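Local structure of adenosine kinase, putative (Trypanosoma brucei, 3OTX) at residues E281-P286 with T323-A328. The protein probably transfers a phosphate from ATP to adenosine, yielding AMP in purine salvage. The protein carries 1 engineered substitution. Sequence-based numbering, arbitrary orientation.
With AP5 (bis(adenosine)-5'-pentaphosphate), chain C.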
loop_
_atom_site.group_PDB
_atom_site.type_symbol
_atom_site.label_atom_id
_atom_site.label_comp_id
_atom_site.label_asym_id
_atom_site.label_seq_id
_atom_site.Cartn_x
_atom_site.Cartn_y
_atom_site.Cartn_z
ATOM N N GLU A 281 21.586 -7.008 -1.021
ATOM C CA GLU A 281 21.611 -7.615 -2.346
ATOM C C GLU A 281 20.707 -6.813 -3.272
ATOM O O GLU A 281 19.888 -5.993 -2.835
ATOM C CB GLU A 281 21.034 -9.025 -2.323
ATOM C CG GLU A 281 21.503 -9.950 -1.236
ATOM C CD GLU A 281 20.501 -11.067 -1.013
ATOM O OE1 GLU A 281 20.053 -11.676 -2.014
ATOM O OE2 GLU A 281 20.152 -11.326 0.159
ATOM N N THR A 282 20.853 -7.061 -4.566
ATOM C CA THR A 282 19.931 -6.497 -5.535
ATOM C C THR A 282 19.256 -7.639 -6.279
ATOM O O THR A 282 19.871 -8.670 -6.570
ATOM C CB THR A 282 20.630 -5.528 -6.516
ATOM O OG1 THR A 282 21.767 -6.160 -7.088
ATOM C CG2 THR A 282 21.097 -4.257 -5.795
ATOM N N VAL A 283 17.970 -7.443 -6.556
ATOM C CA VAL A 283 17.180 -8.409 -7.287
ATOM C C VAL A 283 16.767 -7.799 -8.632
ATOM O O VAL A 283 15.960 -6.858 -8.663
ATOM C CB VAL A 283 15.908 -8.764 -6.495
ATOM C CG1 VAL A 283 15.120 -9.855 -7.186
ATOM C CG2 VAL A 283 16.255 -9.167 -5.057
ATOM N N PRO A 284 17.285 -8.339 -9.746
ATOM C CA PRO A 284 17.003 -7.730 -11.060
ATOM C C PRO A 284 15.540 -7.778 -11.426
ATOM O O PRO A 284 14.813 -8.715 -11.069
ATOM C CB PRO A 284 17.807 -8.571 -12.039
ATOM C CG PRO A 284 18.849 -9.248 -11.227
ATOM C CD PRO A 284 18.353 -9.358 -9.829
ATOM N N VAL A 285 15.111 -6.746 -12.126
ATOM C CA VAL A 285 13.746 -6.698 -12.636
ATOM C C VAL A 285 13.802 -7.233 -14.075
ATOM O O VAL A 285 14.602 -6.745 -14.898
ATOM C CB VAL A 285 13.222 -5.246 -12.616
ATOM C CG1 VAL A 285 11.944 -5.118 -13.446
ATOM C CG2 VAL A 285 12.991 -4.791 -11.201
ATOM N N PRO A 286 12.960 -8.238 -14.402
ATOM C CA PRO A 286 13.006 -8.795 -15.757
ATOM C C PRO A 286 12.724 -7.739 -16.837
ATOM O O PRO A 286 11.871 -6.876 -16.652
ATOM C CB PRO A 286 11.914 -9.880 -15.737
ATOM C CG PRO A 286 11.724 -10.201 -14.314
ATOM C CD PRO A 286 11.949 -8.902 -13.569
ATOM N N THR A 323 8.532 -12.458 -6.989
ATOM C CA THR A 323 7.073 -12.577 -7.128
ATOM C C THR A 323 6.420 -11.185 -7.245
ATOM O O THR A 323 5.517 -10.982 -8.082
ATOM C CB THR A 323 6.477 -13.371 -5.955
ATOM O OG1 THR A 323 7.150 -14.629 -5.857
ATOM C CG2 THR A 323 4.980 -13.619 -6.187
ATOM N N GLY A 324 6.906 -10.240 -6.452
ATOM C CA GLY A 324 6.428 -8.863 -6.524
ATOM C C GLY A 324 6.728 -8.272 -7.897
ATOM O O GLY A 324 5.926 -7.498 -8.415
ATOM N N HIS A 325 7.882 -8.606 -8.482
ATOM C CA HIS A 325 8.164 -8.115 -9.843
ATOM C C HIS A 325 7.163 -8.687 -10.834
ATOM O O HIS A 325 6.702 -7.985 -11.731
ATOM C CB HIS A 325 9.568 -8.479 -10.310
ATOM C CG HIS A 325 10.650 -7.852 -9.507
ATOM N ND1 HIS A 325 11.943 -8.332 -9.539
ATOM C CD2 HIS A 325 10.652 -6.794 -8.658
ATOM C CE1 HIS A 325 12.694 -7.597 -8.734
ATOM N NE2 HIS A 325 11.936 -6.656 -8.194
ATOM N N TYR A 326 6.827 -9.963 -10.667
ATOM C CA TYR A 326 5.876 -10.588 -11.556
ATOM C C TYR A 326 4.506 -9.856 -11.498
ATOM O O TYR A 326 3.938 -9.474 -12.534
ATOM C CB TYR A 326 5.719 -12.086 -11.210
ATOM C CG TYR A 326 4.509 -12.635 -11.895
ATOM C CD1 TYR A 326 4.512 -12.910 -13.265
ATOM C CD2 TYR A 326 3.335 -12.803 -11.186
ATOM C CE1 TYR A 326 3.355 -13.387 -13.914
ATOM C CE2 TYR A 326 2.172 -13.253 -11.815
ATOM C CZ TYR A 326 2.198 -13.539 -13.167
ATOM O OH TYR A 326 1.039 -13.988 -13.752
ATOM N N THR A 327 3.976 -9.707 -10.293
ATOM C CA THR A 327 2.680 -9.083 -10.131
ATOM C C THR A 327 2.691 -7.624 -10.586
ATOM O O THR A 327 1.758 -7.185 -11.257
ATOM C CB THR A 327 2.110 -9.230 -8.703
ATOM O OG1 THR A 327 3.076 -8.836 -7.750
ATOM C CG2 THR A 327 1.752 -10.699 -8.422
ATOM N N ALA A 328 3.752 -6.894 -10.257
ATOM C CA ALA A 328 3.851 -5.491 -10.708
ATOM C C ALA A 328 3.866 -5.410 -12.235
ATOM O O ALA A 328 3.148 -4.588 -12.835
ATOM C CB ALA A 328 5.090 -4.824 -10.113
HETATM P PA AP5 C . 8.220 1.094 -8.816
HETATM O O1A AP5 C . 8.138 2.119 -9.942
HETATM O O2A AP5 C . 9.507 1.152 -8.018
HETATM O O3A AP5 C . 7.020 1.219 -7.750
HETATM P PB AP5 C . 6.344 2.580 -7.207
HETATM O O1B AP5 C . 7.209 3.782 -7.428
HETATM O O2B AP5 C . 5.894 2.300 -5.815
HETATM O O3B AP5 C . 5.096 2.632 -8.195
HETATM P PG AP5 C . 4.109 3.797 -8.646
HETATM O O1G AP5 C . 3.568 3.407 -9.987
HETATM O O2G AP5 C . 4.750 5.161 -8.773
HETATM O O3G AP5 C . 3.005 3.640 -7.567
HETATM P PD AP5 C . 1.639 4.472 -7.334
HETATM O O1D AP5 C . 1.413 5.584 -8.343
HETATM O O2D AP5 C . 1.638 4.818 -5.871
HETATM O O3D AP5 C . 0.545 3.343 -7.680
HETATM P PE AP5 C . -0.044 2.247 -6.653
HETATM O O1E AP5 C . 1.059 1.740 -5.768
HETATM O O2E AP5 C . -0.855 1.219 -7.439
HETATM O O5F AP5 C . 7.935 -0.347 -9.460
HETATM C C5F AP5 C . 7.770 -1.498 -8.631
HETATM C C4F AP5 C . 8.083 -2.732 -9.442
HETATM O O4F AP5 C . 7.285 -2.749 -10.634
HETATM C C3F AP5 C . 9.509 -2.797 -9.981
HETATM O O3F AP5 C . 10.354 -3.384 -9.021
HETATM C C2F AP5 C . 9.364 -3.580 -11.254
HETATM O O2F AP5 C . 9.310 -4.954 -10.965
HETATM C C1F AP5 C . 7.977 -3.158 -11.750
HETATM N N9A AP5 C . 8.008 -2.008 -12.698
HETATM C C8A AP5 C . 7.586 -0.699 -12.442
HETATM N N7A AP5 C . 7.766 0.022 -13.582
HETATM C C5A AP5 C . 8.267 -0.793 -14.540
HETATM C C6A AP5 C . 8.594 -0.614 -15.866
HETATM N N6A AP5 C . 8.348 0.533 -16.505
HETATM N N1A AP5 C . 9.076 -1.683 -16.581
HETATM C C2A AP5 C . 9.218 -2.941 -16.016
HETATM N N3A AP5 C . 8.876 -3.110 -14.691
HETATM C C4A AP5 C . 8.392 -2.073 -13.979
HETATM O O5J AP5 C . -1.046 3.113 -5.712
HETATM C C5J AP5 C . -2.163 3.766 -6.290
HETATM C C4J AP5 C . -3.230 3.737 -5.209
HETATM O O4J AP5 C . -2.901 4.645 -4.145
HETATM C C3J AP5 C . -4.599 4.239 -5.681
HETATM O O3J AP5 C . -5.443 3.099 -5.850
HETATM C C2J AP5 C . -5.073 5.190 -4.569
HETATM O O2J AP5 C . -6.412 4.955 -4.150
HETATM C C1J AP5 C . -4.102 4.880 -3.456
HETATM N N9B AP5 C . -3.950 5.974 -2.486
HETATM C C8B AP5 C . -3.546 7.247 -2.786
HETATM N N7B AP5 C . -3.580 7.955 -1.628
HETATM C C5B AP5 C . -3.995 7.134 -0.613
HETATM C C6B AP5 C . -4.193 7.337 0.758
HETATM N N6B AP5 C . -4.069 8.530 1.363
HETATM N N1B AP5 C . -4.657 6.260 1.463
HETATM C C2B AP5 C . -4.829 5.001 0.936
HETATM N N3B AP5 C . -4.677 4.813 -0.422
HETATM C C4B AP5 C . -4.228 5.872 -1.161
#
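V283, the last residue of edge strand 279-283, meets the imidazole of H325 in two ways. Its CG1 packs 3.7 Å from H325 CE1, and its carbonyl O lies near the ring plane, 3.3 Å from that same CE1, so the CE1 corner, between the two ring nitrogens, points to the end of the strand. The next carbonyl, P284 O, approaches obliquely and comes within 3.3 Å of H325 ND1. V285 has the closest backbone approach, its CA 6.4 Å from that of H325, and its CG2 sits over one ring face, 3.8 Å from the centroid and 14° off the normal: a CH-pi contact. With CG1 of V285 anti to the backbone N (chi1 166°), both methyls border O2F of the inhibitor ribose, CG1 at 3.6 Å and CG2 hardly farther, so CG2 touches imidazole and ribose alike. P286 adds a looser touch, its CD 4.1 Å from H325 CB, and its carbonyl accepts a hydrogen bond from Q329 one turn farther along the helix.

Rotation of the imidazole is probably limited by the hydrogen bond between H325 NE2 and T272 OG1, on the strand that pairs with 279-283. The ring's other CH, CD2, lies 3.2 Å from ribose O2F, and A328, one turn on, packs its CB closely against O4F. Helix 317-332 and V285 thus border one ribose together, as expected of the nucleotide pocket in the large alpha/beta domain of a PfkB (ribokinase-like) kinase, where T266 and D268 bind ADP nearby.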